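Local coordinates for protein D-glyceraldehyde dehydrogenase (NADP(+)) (Thermoplasma acidophilum, PDB 5IZD) that oxidises D-glyceraldehyde to glycerate with NADP(+) in the non-phosphorylated Entner-Doudoroff pathway, working as a homotetramer, at residues Y23-Q29 with P356-F362. Numbering follows the deposited sequence.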
loop_
_atom_site.group_PDB
_atom_site.type_symbol
_atom_site.label_atom_id
_atom_site.label_comp_id
_atom_site.label_asym_id
_atom_site.label_seq_id
_atom_site.Cartn_x
_atom_site.Cartn_y
_atom_site.Cartn_z
ATOM N N TYR A 23 -13.803 27.945 -35.089
ATOM C CA TYR A 23 -12.824 28.212 -36.155
ATOM C C TYR A 23 -11.788 27.133 -36.367
ATOM O O TYR A 23 -11.263 26.534 -35.376
ATOM C CB TYR A 23 -12.057 29.509 -35.838
ATOM C CG TYR A 23 -12.924 30.718 -36.023
ATOM C CD1 TYR A 23 -13.815 31.134 -35.035
ATOM C CD2 TYR A 23 -12.909 31.413 -37.242
ATOM C CE1 TYR A 23 -14.659 32.251 -35.253
ATOM C CE2 TYR A 23 -13.701 32.516 -37.435
ATOM C CZ TYR A 23 -14.559 32.914 -36.423
ATOM O OH TYR A 23 -15.368 33.974 -36.662
ATOM N N SER A 24 -11.477 26.882 -37.640
ATOM C CA SER A 24 -10.339 26.036 -38.032
ATOM C C SER A 24 -9.022 26.773 -37.812
ATOM O O SER A 24 -8.849 27.876 -38.315
ATOM C CB SER A 24 -10.405 25.659 -39.509
ATOM O OG SER A 24 -9.171 25.098 -39.956
ATOM N N PRO A 25 -8.068 26.140 -37.135
ATOM C CA PRO A 25 -6.761 26.814 -37.023
ATOM C C PRO A 25 -5.904 26.682 -38.267
ATOM O O PRO A 25 -4.889 27.344 -38.367
ATOM C CB PRO A 25 -6.091 26.100 -35.822
ATOM C CG PRO A 25 -6.674 24.773 -35.820
ATOM C CD PRO A 25 -8.126 24.971 -36.235
ATOM N N VAL A 26 -6.329 25.814 -39.183
ATOM C CA VAL A 26 -5.617 25.550 -40.425
ATOM C C VAL A 26 -5.994 26.570 -41.472
ATOM O O VAL A 26 -5.133 27.011 -42.200
ATOM C CB VAL A 26 -5.910 24.092 -40.897
ATOM C CG1 VAL A 26 -5.339 23.787 -42.255
ATOM C CG2 VAL A 26 -5.369 23.087 -39.887
ATOM N N THR A 27 -7.284 26.897 -41.559
ATOM C CA THR A 27 -7.823 27.823 -42.557
ATOM C C THR A 27 -8.326 29.178 -42.015
ATOM O O THR A 27 -8.510 30.115 -42.781
ATOM C CB THR A 27 -9.029 27.198 -43.303
ATOM O OG1 THR A 27 -10.130 27.109 -42.403
ATOM C CG2 THR A 27 -8.709 25.785 -43.785
ATOM N N GLY A 28 -8.590 29.254 -40.707
ATOM C CA GLY A 28 -9.126 30.441 -40.079
ATOM C C GLY A 28 -10.592 30.680 -40.333
ATOM O O GLY A 28 -11.058 31.757 -40.011
ATOM N N GLN A 29 -11.303 29.734 -40.963
ATOM C CA GLN A 29 -12.720 29.883 -41.304
ATOM C C GLN A 29 -13.557 29.102 -40.296
ATOM O O GLN A 29 -13.071 28.168 -39.644
ATOM C CB GLN A 29 -13.025 29.324 -42.695
ATOM C CG GLN A 29 -12.228 29.943 -43.837
ATOM C CD GLN A 29 -12.152 31.483 -43.778
ATOM O OE1 GLN A 29 -13.152 32.167 -43.816
ATOM N NE2 GLN A 29 -10.932 32.023 -43.672
ATOM N N PRO A 356 -5.609 28.237 -48.485
ATOM C CA PRO A 356 -6.302 28.482 -47.217
ATOM C C PRO A 356 -5.415 28.665 -45.998
ATOM O O PRO A 356 -5.856 29.349 -45.082
ATOM C CB PRO A 356 -7.155 27.241 -47.055
ATOM C CG PRO A 356 -7.573 26.958 -48.429
ATOM C CD PRO A 356 -6.406 27.317 -49.324
ATOM N N TYR A 357 -4.191 28.116 -46.036
ATOM C CA TYR A 357 -3.235 28.156 -44.920
ATOM C C TYR A 357 -2.803 29.581 -44.558
ATOM O O TYR A 357 -2.420 29.859 -43.391
ATOM C CB TYR A 357 -2.008 27.205 -45.151
ATOM C CG TYR A 357 -2.451 25.820 -45.583
ATOM C CD1 TYR A 357 -2.872 24.891 -44.649
ATOM C CD2 TYR A 357 -2.522 25.471 -46.952
ATOM C CE1 TYR A 357 -3.353 23.659 -45.042
ATOM C CE2 TYR A 357 -2.995 24.232 -47.357
ATOM C CZ TYR A 357 -3.411 23.331 -46.393
ATOM O OH TYR A 357 -3.881 22.106 -46.761
ATOM N N ARG A 358 -2.931 30.496 -45.522
ATOM C CA ARG A 358 -2.554 31.889 -45.307
ATOM C C ARG A 358 -3.337 32.548 -44.192
ATOM O O ARG A 358 -2.834 33.449 -43.556
ATOM C CB ARG A 358 -2.685 32.704 -46.577
ATOM C CG ARG A 358 -4.035 33.362 -46.895
ATOM C CD ARG A 358 -3.980 33.883 -48.352
ATOM N NE ARG A 358 -5.241 34.521 -48.728
ATOM C CZ ARG A 358 -6.387 33.859 -48.933
ATOM N NH1 ARG A 358 -7.502 34.510 -49.257
ATOM N NH2 ARG A 358 -6.446 32.526 -48.827
ATOM N N ASN A 359 -4.559 32.075 -43.970
ATOM C CA ASN A 359 -5.404 32.566 -42.899
ATOM C C ASN A 359 -5.396 31.715 -41.657
ATOM O O ASN A 359 -6.108 32.017 -40.724
ATOM C CB ASN A 359 -6.841 32.737 -43.465
ATOM C CG ASN A 359 -6.902 33.783 -44.517
ATOM O OD1 ASN A 359 -7.455 33.578 -45.603
ATOM N ND2 ASN A 359 -6.358 34.923 -44.219
ATOM N N GLY A 360 -4.603 30.645 -41.652
ATOM C CA GLY A 360 -4.437 29.802 -40.478
ATOM C C GLY A 360 -3.457 30.435 -39.491
ATOM O O GLY A 360 -2.851 31.415 -39.795
ATOM N N TYR A 361 -3.419 29.908 -38.293
ATOM C CA TYR A 361 -2.618 30.481 -37.173
ATOM C C TYR A 361 -1.277 29.803 -36.956
ATOM O O TYR A 361 -0.925 29.395 -35.849
ATOM C CB TYR A 361 -3.428 30.486 -35.871
ATOM C CG TYR A 361 -4.896 30.849 -36.083
ATOM C CD1 TYR A 361 -5.273 32.017 -36.710
ATOM C CD2 TYR A 361 -5.883 30.005 -35.636
ATOM C CE1 TYR A 361 -6.619 32.344 -36.890
ATOM C CE2 TYR A 361 -7.225 30.300 -35.830
ATOM C CZ TYR A 361 -7.594 31.454 -36.431
ATOM O OH TYR A 361 -8.960 31.663 -36.593
ATOM N N PHE A 362 -0.492 29.766 -38.015
ATOM C CA PHE A 362 0.809 29.124 -38.026
ATOM C C PHE A 362 1.841 30.084 -37.492
ATOM O O PHE A 362 1.745 31.284 -37.676
ATOM C CB PHE A 362 1.170 28.709 -39.452
ATOM C CG PHE A 362 0.294 27.624 -39.996
ATOM C CD1 PHE A 362 0.564 26.283 -39.704
ATOM C CD2 PHE A 362 -0.844 27.930 -40.753
ATOM C CE1 PHE A 362 -0.248 25.274 -40.185
ATOM C CE2 PHE A 362 -1.666 26.902 -41.212
ATOM C CZ PHE A 362 -1.351 25.565 -40.944
HETATM O O HOH W 1 -9.400 33.331 -38.521
#
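Tyr23 ends strand 19-23 and leads into the turn; its CB lies 3.8 Å from Tyr361 OH, while its ring leads away. Ser24 suits the bend because its short side chain reaches back to the backbone: OG accepts from Val26 N and Thr27 N, an ST turn and ST motif. Pro25 has a restricted phi that suits the bend; Tyr361 N donates to Pro25 O (3.0 Å), and Pro25 CB touches Tyr361 CD2 at 3.9 Å. Val26 offers a compact apolar branch, CG1, to Tyr357 CE1 at 3.4 Å, while Val26 O receives CA-H...O contacts from Tyr357 and Gly360. Gly360 can come this close because it has no CB; one there would clash with Val26 O. Thr27's short hydroxyl side chain brings OG1 back to accept from Gln29 N, a second ST turn. Gly28 has positive phi, and a CB would strike Asn359 O; one water joins Gly28 O to Tyr361 OH. The contact thus joins the hairpin turn between strands 19-23 and 30-35 to the 3-10 turn leading to strand 366-369, with Tyr361 also resting on helix 324-339.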